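Local coordinates for catalase (Corynebacterium glutamicum, PDB 4B7H), which breaks hydrogen peroxide down to water and oxygen at a haem group, binds NADPH, and is inhibited by nitric oxide, at residues A[194-199]-A[469-474]; A[119-124]-A[239-244]; A[185-190]-A[454-459]. All coordinates share one frame; numbering follows the deposited sequence.

Contact 1 of 3, residues A[194-199]-A[469-474]; sequences MGDRGT and KERLAD. With NDP (NADPH dihydro-nicotinamide-adenine-dinucleotide phosphate), chain H.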
loop_
_atom_site.group_PDB
_atom_site.type_symbol
_atom_site.label_atom_id
_atom_site.label_comp_id
_atom_site.label_asym_id
_atom_site.label_seq_id
_atom_site.Cartn_x
_atom_site.Cartn_y
_atom_site.Cartn_z
ATOM N N MET A 194 18.007 18.358 28.509
ATOM C CA MET A 194 18.489 19.729 28.408
ATOM C C MET A 194 19.917 19.881 28.936
ATOM O O MET A 194 20.526 20.942 28.797
ATOM C CB MET A 194 17.530 20.675 29.136
ATOM C CG MET A 194 16.197 20.833 28.420
ATOM S SD MET A 194 16.370 21.763 26.892
ATOM C CE MET A 194 14.922 21.201 25.997
ATOM N N GLY A 195 20.455 18.818 29.527
ATOM C CA GLY A 195 21.825 18.830 30.013
ATOM C C GLY A 195 22.803 18.429 28.922
ATOM O O GLY A 195 22.447 18.387 27.734
ATOM N N ASP A 196 24.039 18.133 29.314
ATOM C CA ASP A 196 25.078 17.810 28.347
ATOM C C ASP A 196 24.684 16.619 27.480
ATOM O O ASP A 196 25.025 16.568 26.296
ATOM C CB ASP A 196 26.400 17.482 29.045
ATOM C CG ASP A 196 27.023 18.671 29.753
ATOM O OD1 ASP A 196 26.599 19.826 29.541
ATOM O OD2 ASP A 196 27.978 18.442 30.513
ATOM N N ARG A 197 23.971 15.661 28.072
ATOM C CA ARG A 197 23.657 14.409 27.374
ATOM C C ARG A 197 22.628 14.545 26.255
ATOM O O ARG A 197 22.415 13.607 25.485
ATOM C CB ARG A 197 23.242 13.314 28.359
ATOM C CG ARG A 197 24.353 12.934 29.307
ATOM C CD ARG A 197 24.000 11.728 30.127
ATOM N NE ARG A 197 25.093 11.398 31.027
ATOM C CZ ARG A 197 25.131 10.298 31.764
ATOM N NH1 ARG A 197 24.135 9.421 31.702
ATOM N NH2 ARG A 197 26.164 10.078 32.556
ATOM N N GLY A 198 21.995 15.709 26.158
ATOM C CA GLY A 198 21.130 15.989 25.025
ATOM C C GLY A 198 21.894 16.073 23.719
ATOM O O GLY A 198 21.291 15.958 22.651
ATOM N N THR A 199 23.212 16.270 23.800
ATOM C CA THR A 199 24.044 16.408 22.610
ATOM C C THR A 199 25.329 15.574 22.661
ATOM O O THR A 199 26.427 16.127 22.636
ATOM C CB THR A 199 24.397 17.896 22.329
ATOM O OG1 THR A 199 24.981 18.489 23.499
ATOM C CG2 THR A 199 23.152 18.691 21.956
ATOM N N LYS A 469 25.483 22.109 35.910
ATOM C CA LYS A 469 24.328 22.849 36.404
ATOM C C LYS A 469 24.144 24.158 35.639
ATOM O O LYS A 469 23.018 24.523 35.274
ATOM C CB LYS A 469 24.458 23.104 37.906
ATOM C CG LYS A 469 24.331 21.840 38.727
ATOM C CD LYS A 469 24.881 22.028 40.123
ATOM C CE LYS A 469 23.903 22.751 41.011
ATOM N NZ LYS A 469 24.455 22.900 42.390
ATOM N N GLU A 470 25.246 24.856 35.384
ATOM C CA GLU A 470 25.183 26.120 34.661
ATOM C C GLU A 470 24.845 25.905 33.185
ATOM O O GLU A 470 23.979 26.593 32.639
ATOM C CB GLU A 470 26.489 26.905 34.813
ATOM C CG GLU A 470 26.558 28.195 33.991
ATOM C CD GLU A 470 25.613 29.289 34.472
ATOM O OE1 GLU A 470 25.065 29.187 35.598
ATOM O OE2 GLU A 470 25.427 30.275 33.722
ATOM N N ARG A 471 25.515 24.950 32.541
ATOM C CA ARG A 471 25.199 24.650 31.142
ATOM C C ARG A 471 23.740 24.224 30.965
ATOM O O ARG A 471 23.100 24.593 29.980
ATOM C CB ARG A 471 26.150 23.600 30.560
ATOM C CG ARG A 471 27.577 24.107 30.395
ATOM C CD ARG A 471 28.439 23.139 29.595
ATOM N NE ARG A 471 28.608 21.865 30.282
ATOM C CZ ARG A 471 29.520 21.630 31.222
ATOM N NH1 ARG A 471 30.347 22.597 31.610
ATOM N NH2 ARG A 471 29.594 20.430 31.781
ATOM N N LEU A 472 23.216 23.467 31.928
ATOM C CA LEU A 472 21.808 23.069 31.914
ATOM C C LEU A 472 20.894 24.291 31.826
ATOM O O LEU A 472 20.006 24.349 30.973
ATOM C CB LEU A 472 21.475 22.243 33.159
ATOM C CG LEU A 472 20.009 21.861 33.376
ATOM C CD1 LEU A 472 19.474 20.978 32.236
ATOM C CD2 LEU A 472 19.861 21.153 34.711
ATOM N N ALA A 473 21.111 25.271 32.699
ATOM C CA ALA A 473 20.294 26.483 32.686
ATOM C C ALA A 473 20.442 27.236 31.367
ATOM O O ALA A 473 19.466 27.776 30.831
ATOM C CB ALA A 473 20.658 27.386 33.864
ATOM N N ASP A 474 21.666 27.274 30.846
ATOM C CA ASP A 474 21.934 27.968 29.593
ATOM C C ASP A 474 21.230 27.263 28.439
ATOM O O ASP A 474 20.633 27.914 27.579
ATOM C CB ASP A 474 23.438 28.028 29.325
ATOM C CG ASP A 474 23.806 29.111 28.333
ATOM O OD1 ASP A 474 23.274 30.241 28.452
ATOM O OD2 ASP A 474 24.632 28.835 27.434
HETATM P PA NDP H . 24.175 7.758 41.342
HETATM O O1A NDP H . 25.163 8.748 41.840
HETATM O O2A NDP H . 24.483 6.366 41.777
HETATM O O5B NDP H . 24.151 7.839 39.743
HETATM C C5B NDP H . 24.056 9.084 39.095
HETATM C C4B NDP H . 23.996 8.793 37.604
HETATM O O4B NDP H . 23.861 10.018 36.897
HETATM C C3B NDP H . 25.274 8.105 37.123
HETATM O O3B NDP H . 24.948 7.051 36.236
HETATM C C2B NDP H . 26.000 9.236 36.418
HETATM O O2B NDP H . 26.931 8.839 35.429
HETATM C C1B NDP H . 24.819 10.020 35.866
HETATM N N9A NDP H . 25.189 11.356 35.358
HETATM C C8A NDP H . 26.358 12.040 35.578
HETATM N N7A NDP H . 26.308 13.215 34.910
HETATM C C5A NDP H . 25.120 13.291 34.259
HETATM C C6A NDP H . 24.559 14.266 33.438
HETATM N N6A NDP H . 25.330 15.208 32.893
HETATM N N1A NDP H . 23.301 14.062 32.919
HETATM C C2A NDP H . 22.609 12.901 33.200
HETATM N N3A NDP H . 23.172 11.936 34.011
HETATM C C4A NDP H . 24.410 12.128 34.532
HETATM O O3 NDP H . 22.702 8.237 41.815
HETATM P PN NDP H . 21.322 7.459 41.492
HETATM O O1N NDP H . 21.582 6.222 40.704
HETATM O O2N NDP H . 20.574 7.398 42.771
HETATM O O5D NDP H . 20.536 8.497 40.544
HETATM C C5D NDP H . 20.566 9.883 40.828
HETATM C C4D NDP H . 20.064 10.652 39.623
HETATM O O4D NDP H . 20.937 10.415 38.537
HETATM C C3D NDP H . 18.688 10.171 39.191
HETATM O O3D NDP H . 17.656 10.931 39.803
HETATM C C2D NDP H . 18.735 10.327 37.680
HETATM O O2D NDP H . 18.246 11.590 37.325
HETATM C C1D NDP H . 20.216 10.291 37.318
HETATM N N1N NDP H . 20.584 9.034 36.631
HETATM C C2N NDP H . 20.167 7.848 37.163
HETATM C C3N NDP H . 20.475 6.627 36.582
HETATM C C7N NDP H . 19.954 5.387 37.233
HETATM O O7N NDP H . 19.689 4.273 36.431
HETATM N N7N NDP H . 19.730 5.367 38.543
HETATM C C4N NDP H . 21.299 6.522 35.316
HETATM C C5N NDP H . 21.705 7.878 34.818
HETATM C C6N NDP H . 21.335 9.049 35.482
HETATM P P2B NDP H . 28.498 8.676 35.789
HETATM O O1X NDP H . 28.976 9.983 36.388
HETATM O O2X NDP H . 28.639 7.535 36.774
HETATM O O3X NDP H . 29.218 8.362 34.490
#
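R471 and D196 form a bidentate salt bridge where the loop after helix 187-194 of the catalase core meets helix 466-479 of the C-terminal helical region. The guanidinium presents its side, NE and one terminal nitrogen, and each bonds one carboxylate oxygen. R471 NE gives to D196 OD1 at 3.0 Å, almost straight at 172°. R471 NH2 gives to D196 OD2 at 2.9 Å and uses the syn lone pair of that oxygen. The two flat groups are nearly coplanar, 23° apart, and both oxygens lie close to the guanidinium plane. Two bonds on two atoms fix the rotation of the carboxylate. The bend of R471 at chi3 (-64°) turns NE and NH2 back toward the loop.

Beside the ion pair, L472 brings one methyl down on the backbone. L472 CD1 lies 3.5 Å from M194 C and 3.7 Å from M194 CB. The same methyl touches G195 N, where the backbones come nearest, 4.6 Å between the CA atoms of G195 and L472. The carbonyl of M194 is also bonded by N475, one turn on along helix 466-479.

D196 opens a short 3-10 turn, 196-198, that also carries R197. R197 reaches the other way, to the NADPH. Its chain is extended from CG to NE. One face of its guanidinium lies against the adenine, with C4A under the rim of the group. Y192 bonds R197 NH1, and W236 makes a cation-pi contact with the same group. At the far end, R197 NH2 makes a weak hydrogen bond of 3.2 Å to O2B of the NADPH.

Contact 2 of 3, residues A[119-124]-A[239-244]; sequences TWRDVH and FTDAEA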
loop_
_atom_site.group_PDB
_atom_site.type_symbol
_atom_site.label_atom_id
_atom_site.label_comp_id
_atom_site.label_asym_id
_atom_site.label_seq_id
_atom_site.Cartn_x
_atom_site.Cartn_y
_atom_site.Cartn_z
ATOM N N THR A 119 22.819 15.722 15.035
ATOM C CA THR A 119 23.216 16.443 16.249
ATOM C C THR A 119 22.270 17.569 16.675
ATOM O O THR A 119 22.657 18.464 17.437
ATOM C CB THR A 119 24.681 16.956 16.185
ATOM O OG1 THR A 119 24.832 17.870 15.092
ATOM C CG2 THR A 119 25.639 15.796 15.985
ATOM N N TRP A 120 21.025 17.529 16.205
ATOM C CA TRP A 120 19.983 18.299 16.872
ATOM C C TRP A 120 19.904 17.783 18.312
ATOM O O TRP A 120 20.101 16.591 18.548
ATOM C CB TRP A 120 18.622 18.080 16.205
ATOM C CG TRP A 120 18.356 18.934 15.014
ATOM C CD1 TRP A 120 19.175 19.891 14.487
ATOM C CD2 TRP A 120 17.179 18.915 14.200
ATOM N NE1 TRP A 120 18.578 20.470 13.396
ATOM C CE2 TRP A 120 17.355 19.882 13.191
ATOM C CE3 TRP A 120 16.000 18.165 14.220
ATOM C CZ2 TRP A 120 16.389 20.126 12.211
ATOM C CZ3 TRP A 120 15.040 18.405 13.242
ATOM C CH2 TRP A 120 15.241 19.379 12.253
ATOM N N ARG A 121 19.616 18.665 19.271
ATOM C CA ARG A 121 19.346 18.218 20.641
ATOM C C ARG A 121 18.153 17.270 20.623
ATOM O O ARG A 121 17.090 17.603 20.094
ATOM C CB ARG A 121 19.066 19.388 21.594
ATOM C CG ARG A 121 18.761 18.914 23.030
ATOM C CD ARG A 121 18.516 20.049 24.033
ATOM N NE ARG A 121 19.661 20.952 24.038
ATOM C CZ ARG A 121 20.810 20.720 24.671
ATOM N NH1 ARG A 121 20.962 19.643 25.435
ATOM N NH2 ARG A 121 21.804 21.596 24.571
ATOM N N ASP A 122 18.337 16.081 21.182
ATOM C CA ASP A 122 17.291 15.073 21.162
ATOM C C ASP A 122 17.741 13.892 21.989
ATOM O O ASP A 122 18.938 13.719 22.240
ATOM C CB ASP A 122 17.043 14.585 19.728
ATOM C CG ASP A 122 15.585 14.267 19.455
ATOM O OD1 ASP A 122 14.776 14.218 20.417
ATOM O OD2 ASP A 122 15.240 14.064 18.266
ATOM N N VAL A 123 16.780 13.070 22.391
ATOM C CA VAL A 123 17.072 11.722 22.852
ATOM C C VAL A 123 17.692 10.973 21.667
ATOM O O VAL A 123 17.352 11.255 20.502
ATOM C CB VAL A 123 15.768 11.014 23.300
ATOM C CG1 VAL A 123 15.995 9.531 23.550
ATOM C CG2 VAL A 123 15.180 11.693 24.539
ATOM N N HIS A 124 18.600 10.035 21.943
ATOM C CA HIS A 124 19.061 9.128 20.898
ATOM C C HIS A 124 18.638 7.701 21.156
ATOM O O HIS A 124 18.821 7.157 22.252
ATOM C CB HIS A 124 20.571 9.207 20.705
ATOM C CG HIS A 124 21.013 10.518 20.155
ATOM N ND1 HIS A 124 21.263 10.717 18.816
ATOM C CD2 HIS A 124 21.186 11.717 20.756
ATOM C CE1 HIS A 124 21.604 11.980 18.620
ATOM N NE2 HIS A 124 21.570 12.606 19.784
ATOM N N PHE A 239 28.927 17.431 22.959
ATOM C CA PHE A 239 29.041 18.789 22.437
ATOM C C PHE A 239 28.355 19.735 23.404
ATOM O O PHE A 239 27.484 19.324 24.172
ATOM C CB PHE A 239 28.311 18.911 21.098
ATOM C CG PHE A 239 29.007 18.239 19.955
ATOM C CD1 PHE A 239 30.339 18.511 19.668
ATOM C CD2 PHE A 239 28.313 17.349 19.143
ATOM C CE1 PHE A 239 30.975 17.881 18.602
ATOM C CE2 PHE A 239 28.940 16.718 18.079
ATOM C CZ PHE A 239 30.269 16.988 17.806
ATOM N N THR A 240 28.736 21.007 23.367
ATOM C CA THR A 240 27.894 22.042 23.950
ATOM C C THR A 240 26.728 22.302 22.999
ATOM O O THR A 240 26.716 21.802 21.874
ATOM C CB THR A 240 28.654 23.359 24.123
ATOM O OG1 THR A 240 29.080 23.820 22.834
ATOM C CG2 THR A 240 29.862 23.175 25.033
ATOM N N ASP A 241 25.755 23.089 23.446
ATOM C CA ASP A 241 24.615 23.457 22.615
ATOM C C ASP A 241 25.105 24.111 21.323
ATOM O O ASP A 241 24.669 23.742 20.231
ATOM C CB ASP A 241 23.707 24.411 23.399
ATOM C CG ASP A 241 22.303 24.513 22.824
ATOM O OD1 ASP A 241 21.731 23.478 22.415
ATOM O OD2 ASP A 241 21.761 25.637 22.797
ATOM N N ALA A 242 26.044 25.048 21.440
ATOM C CA ALA A 242 26.569 25.760 20.275
ATOM C C ALA A 242 27.339 24.849 19.318
ATOM O O ALA A 242 27.182 24.940 18.094
ATOM C CB ALA A 242 27.443 26.931 20.716
ATOM N N GLU A 243 28.180 23.979 19.872
ATOM C CA GLU A 243 28.957 23.046 19.058
ATOM C C GLU A 243 28.059 22.118 18.261
ATOM O O GLU A 243 28.292 21.893 17.075
ATOM C CB GLU A 243 29.889 22.210 19.936
ATOM C CG GLU A 243 31.093 22.958 20.469
ATOM C CD GLU A 243 31.930 22.108 21.397
ATOM O OE1 GLU A 243 31.353 21.256 22.106
ATOM O OE2 GLU A 243 33.163 22.288 21.425
ATOM N N ALA A 244 27.040 21.569 18.919
ATOM C CA ALA A 244 26.134 20.616 18.278
ATOM C C ALA A 244 25.399 21.269 17.106
ATOM O O ALA A 244 25.238 20.657 16.043
ATOM C CB ALA A 244 25.148 20.037 19.296
HETATM O O HOH W 1 19.101 24.094 23.918
#
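D241 OD1 is gripped by R121 and by a water. R121 NH2 gives it a salt-bridging hydrogen bond of 2.9 Å, with an N-H...O angle of 155°. The nitrogen comes from above the carboxylate plane, 52° out of it. The water accepts from R121 NE at 3.2 Å and donates a weak bond to D241 OD1 at 3.1 Å. It thus bridges the second nitrogen to the same oxygen. The bend of R121 at chi3 (-56°) turns the guanidinium toward D241, and the two side chains cross at about a right angle.

A second bond lies three residues on, at A244. T119 OG1 gives to A244 O at 3.0 Å, with the donor tilted from the carbonyl plane. T119 CG2 touches F239 CE2 obliquely at 4.0 Å, while A244 CB rests on T119 O at 3.5 Å.

The contact joins the loop before strand 125-132 to the first turn of helix 241-250. T240 is the N-cap of that helix. T240 and E243 form a capping box, in which E243 N gives to T240 OG1 and T240 N gives to E243 OE1.

Other partners fix the ion pair. R121 NH1 bonds the carbonyl of L193, and N478 bonds D241 OD2. D241 stands in the first turn, so the helix dipole would probably favour its negative charge and add to the pull of R121.

Contact 3 of 3, residues A[185-190]-A[454-459]; sequences ESAHQV and IQPGIL. With NDP (NADPH dihydro-nicotinamide-adenine-dinucleotide phosphate), chain H.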
loop_
_atom_site.group_PDB
_atom_site.type_symbol
_atom_site.label_atom_id
_atom_site.label_comp_id
_atom_site.label_asym_id
_atom_site.label_seq_id
_atom_site.Cartn_x
_atom_site.Cartn_y
_atom_site.Cartn_z
ATOM N N GLU A 185 4.930 15.252 34.317
ATOM C CA GLU A 185 5.641 13.978 34.421
ATOM C C GLU A 185 6.898 13.958 33.535
ATOM O O GLU A 185 7.809 13.143 33.753
ATOM C CB GLU A 185 4.723 12.799 34.074
ATOM C CG GLU A 185 4.185 12.784 32.640
ATOM C CD GLU A 185 2.780 13.347 32.540
ATOM O OE1 GLU A 185 2.530 14.432 33.110
ATOM O OE2 GLU A 185 1.913 12.693 31.907
ATOM N N SER A 186 6.944 14.866 32.553
ATOM C CA SER A 186 8.086 15.020 31.648
ATOM C C SER A 186 9.353 15.583 32.303
ATOM O O SER A 186 10.424 15.550 31.700
ATOM C CB SER A 186 7.696 15.934 30.479
ATOM O OG SER A 186 7.468 17.270 30.923
ATOM N N ALA A 187 9.240 16.107 33.522
ATOM C CA ALA A 187 10.347 16.858 34.108
ATOM C C ALA A 187 11.648 16.061 34.243
ATOM O O ALA A 187 12.730 16.598 34.010
ATOM C CB ALA A 187 9.938 17.473 35.436
ATOM N N HIS A 188 11.558 14.787 34.611
ATOM C CA HIS A 188 12.782 14.006 34.758
ATOM C C HIS A 188 13.554 13.939 33.448
ATOM O O HIS A 188 14.737 14.300 33.391
ATOM C CB HIS A 188 12.496 12.595 35.282
ATOM C CG HIS A 188 13.714 11.897 35.800
ATOM N ND1 HIS A 188 13.673 10.638 36.357
ATOM C CD2 HIS A 188 15.011 12.286 35.848
ATOM C CE1 HIS A 188 14.892 10.282 36.726
ATOM N NE2 HIS A 188 15.722 11.268 36.435
ATOM N N GLN A 189 12.883 13.512 32.386
ATOM C CA GLN A 189 13.578 13.354 31.119
ATOM C C GLN A 189 13.961 14.687 30.478
ATOM O O GLN A 189 15.008 14.785 29.832
ATOM C CB GLN A 189 12.775 12.498 30.138
ATOM C CG GLN A 189 13.435 12.392 28.773
ATOM C CD GLN A 189 14.831 11.801 28.835
ATOM O OE1 GLN A 189 15.145 11.018 29.729
ATOM N NE2 GLN A 189 15.672 12.154 27.866
ATOM N N VAL A 190 13.140 15.721 30.659
ATOM C CA VAL A 190 13.502 17.016 30.093
ATOM C C VAL A 190 14.776 17.561 30.753
ATOM O O VAL A 190 15.632 18.141 30.077
ATOM C CB VAL A 190 12.336 18.024 30.143
ATOM C CG1 VAL A 190 12.784 19.380 29.642
ATOM C CG2 VAL A 190 11.176 17.514 29.295
ATOM N N ILE A 454 10.965 15.186 42.024
ATOM C CA ILE A 454 12.041 14.873 42.968
ATOM C C ILE A 454 13.289 14.308 42.289
ATOM O O ILE A 454 14.410 14.705 42.609
ATOM C CB ILE A 454 11.574 13.975 44.148
ATOM C CG1 ILE A 454 12.651 13.934 45.238
ATOM C CG2 ILE A 454 11.210 12.562 43.677
ATOM C CD1 ILE A 454 13.042 15.302 45.745
ATOM N N GLN A 455 13.110 13.400 41.336
ATOM C CA GLN A 455 14.273 12.789 40.702
ATOM C C GLN A 455 15.141 13.753 39.871
ATOM O O GLN A 455 16.359 13.726 40.001
ATOM C CB GLN A 455 13.898 11.513 39.937
ATOM C CG GLN A 455 13.512 10.355 40.873
ATOM C CD GLN A 455 13.622 9.009 40.202
ATOM O OE1 GLN A 455 13.588 8.915 38.981
ATOM N NE2 GLN A 455 13.762 7.959 40.993
ATOM N N PRO A 456 14.532 14.610 39.025
ATOM C CA PRO A 456 15.419 15.587 38.378
ATOM C C PRO A 456 16.000 16.583 39.378
ATOM O O PRO A 456 17.091 17.106 39.144
ATOM C CB PRO A 456 14.499 16.305 37.374
ATOM C CG PRO A 456 13.100 16.024 37.849
ATOM C CD PRO A 456 13.171 14.649 38.456
ATOM N N GLY A 457 15.282 16.852 40.467
ATOM C CA GLY A 457 15.802 17.698 41.534
ATOM C C GLY A 457 17.041 17.094 42.172
ATOM O O GLY A 457 18.024 17.791 42.424
ATOM N N ILE A 458 16.989 15.786 42.422
ATOM C CA ILE A 458 18.126 15.024 42.936
ATOM C C ILE A 458 19.310 15.047 41.961
ATOM O O ILE A 458 20.465 15.234 42.365
ATOM C CB ILE A 458 17.715 13.566 43.264
ATOM C CG1 ILE A 458 16.812 13.535 44.502
ATOM C CG2 ILE A 458 18.937 12.700 43.508
ATOM C CD1 ILE A 458 16.193 12.173 44.790
ATOM N N LEU A 459 19.028 14.856 40.676
ATOM C CA LEU A 459 20.067 14.956 39.655
ATOM C C LEU A 459 20.761 16.319 39.748
ATOM O O LEU A 459 21.989 16.398 39.798
ATOM C CB LEU A 459 19.480 14.734 38.256
ATOM C CG LEU A 459 20.368 14.944 37.017
ATOM C CD1 LEU A 459 21.579 14.016 37.019
ATOM C CD2 LEU A 459 19.554 14.750 35.736
HETATM P PA NDP H . 24.175 7.758 41.342
HETATM O O1A NDP H . 25.163 8.748 41.840
HETATM O O2A NDP H . 24.483 6.366 41.777
HETATM O O5B NDP H . 24.151 7.839 39.743
HETATM C C5B NDP H . 24.056 9.084 39.095
HETATM C C4B NDP H . 23.996 8.793 37.604
HETATM O O4B NDP H . 23.861 10.018 36.897
HETATM C C3B NDP H . 25.274 8.105 37.123
HETATM O O3B NDP H . 24.948 7.051 36.236
HETATM C C2B NDP H . 26.000 9.236 36.418
HETATM O O2B NDP H . 26.931 8.839 35.429
HETATM C C1B NDP H . 24.819 10.020 35.866
HETATM N N9A NDP H . 25.189 11.356 35.358
HETATM C C8A NDP H . 26.358 12.040 35.578
HETATM N N7A NDP H . 26.308 13.215 34.910
HETATM C C5A NDP H . 25.120 13.291 34.259
HETATM C C6A NDP H . 24.559 14.266 33.438
HETATM N N6A NDP H . 25.330 15.208 32.893
HETATM N N1A NDP H . 23.301 14.062 32.919
HETATM C C2A NDP H . 22.609 12.901 33.200
HETATM N N3A NDP H . 23.172 11.936 34.011
HETATM C C4A NDP H . 24.410 12.128 34.532
HETATM O O3 NDP H . 22.702 8.237 41.815
HETATM P PN NDP H . 21.322 7.459 41.492
HETATM O O1N NDP H . 21.582 6.222 40.704
HETATM O O2N NDP H . 20.574 7.398 42.771
HETATM O O5D NDP H . 20.536 8.497 40.544
HETATM C C5D NDP H . 20.566 9.883 40.828
HETATM C C4D NDP H . 20.064 10.652 39.623
HETATM O O4D NDP H . 20.937 10.415 38.537
HETATM C C3D NDP H . 18.688 10.171 39.191
HETATM O O3D NDP H . 17.656 10.931 39.803
HETATM C C2D NDP H . 18.735 10.327 37.680
HETATM O O2D NDP H . 18.246 11.590 37.325
HETATM C C1D NDP H . 20.216 10.291 37.318
HETATM N N1N NDP H . 20.584 9.034 36.631
HETATM C C2N NDP H . 20.167 7.848 37.163
HETATM C C3N NDP H . 20.475 6.627 36.582
HETATM C C7N NDP H . 19.954 5.387 37.233
HETATM O O7N NDP H . 19.689 4.273 36.431
HETATM N N7N NDP H . 19.730 5.367 38.543
HETATM C C4N NDP H . 21.299 6.522 35.316
HETATM C C5N NDP H . 21.705 7.878 34.818
HETATM C C6N NDP H . 21.335 9.049 35.482
HETATM P P2B NDP H . 28.498 8.676 35.789
HETATM O O1X NDP H . 28.976 9.983 36.388
HETATM O O2X NDP H . 28.639 7.535 36.774
HETATM O O3X NDP H . 29.218 8.362 34.490
#
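A chi1 of -164° swings the H188 imidazole away from its own backbone nitrogen and out from helix 187-194, along the start of helix 454-463. Q455 CB sits over one face of the ring by its place on the helix. This is a CH-pi contact, with Q455 CB 3.8 Å from the centroid of the H188 ring. The Q455 chi1 of -70°, with the chain extended beyond CG, carries OE1 to the ring atoms CE1 and ND1. The amide of Q455 stands nearly upright to the imidazole, 81° between planes. Its OE1 lies 2.9 Å from H188 CE1, but its hydrogen bond is to the backbone nitrogen of T296. H188 ND1 likewise bonds the carbonyl of T294. Backbone groups of T294 and T296 thus hold H188 ND1 and Q455 OE1.

P456 packs its ring against the backbone of H188. Its CG is 3.7 Å from H188 CA, and its CD is 3.8 Å from H188 CB. A187 CB meets the same proline ring more loosely.

The far edge of the imidazole serves the NADPH pocket. H188 NE2 and the ribose hydroxyl O2D of the NADPH share a hydrogen bond of 2.7 Å. The neighbouring hydroxyl O3D gives a weak bond of 3.1 Å to Q455 O. L459, one turn on, lays its CB against O2D at 3.5 Å.

Helix 187-194 of the catalase core here meets helix 454-463 of the C-terminal region. Helix 487-498 packs on both, through Y494 against A187 and V498 against P456.

How the contacts relate
Contact 1 lies on the same side of the chain's centre as each of the other two. Contacts 1 and 2 are 10 Å apart between centres, contacts 1 and 3 are 13 Å apart, and contacts 2 and 3 are 20 Å apart. Along the chain the segments come as 119-124, 185-190, 194-199, 239-244, 454-459 and 469-474, so all three contacts interleave. Helix 187-194 and its following loop serve contacts 3 and 1. The successive helices 454-463 and 466-479 are their partners. Contact 2 lies within the catalase core and touches contact 1 through T199 with F239. Contacts 1 and 3 join the core to the C-terminal helices, and both reach the NADPH, which binds at that junction.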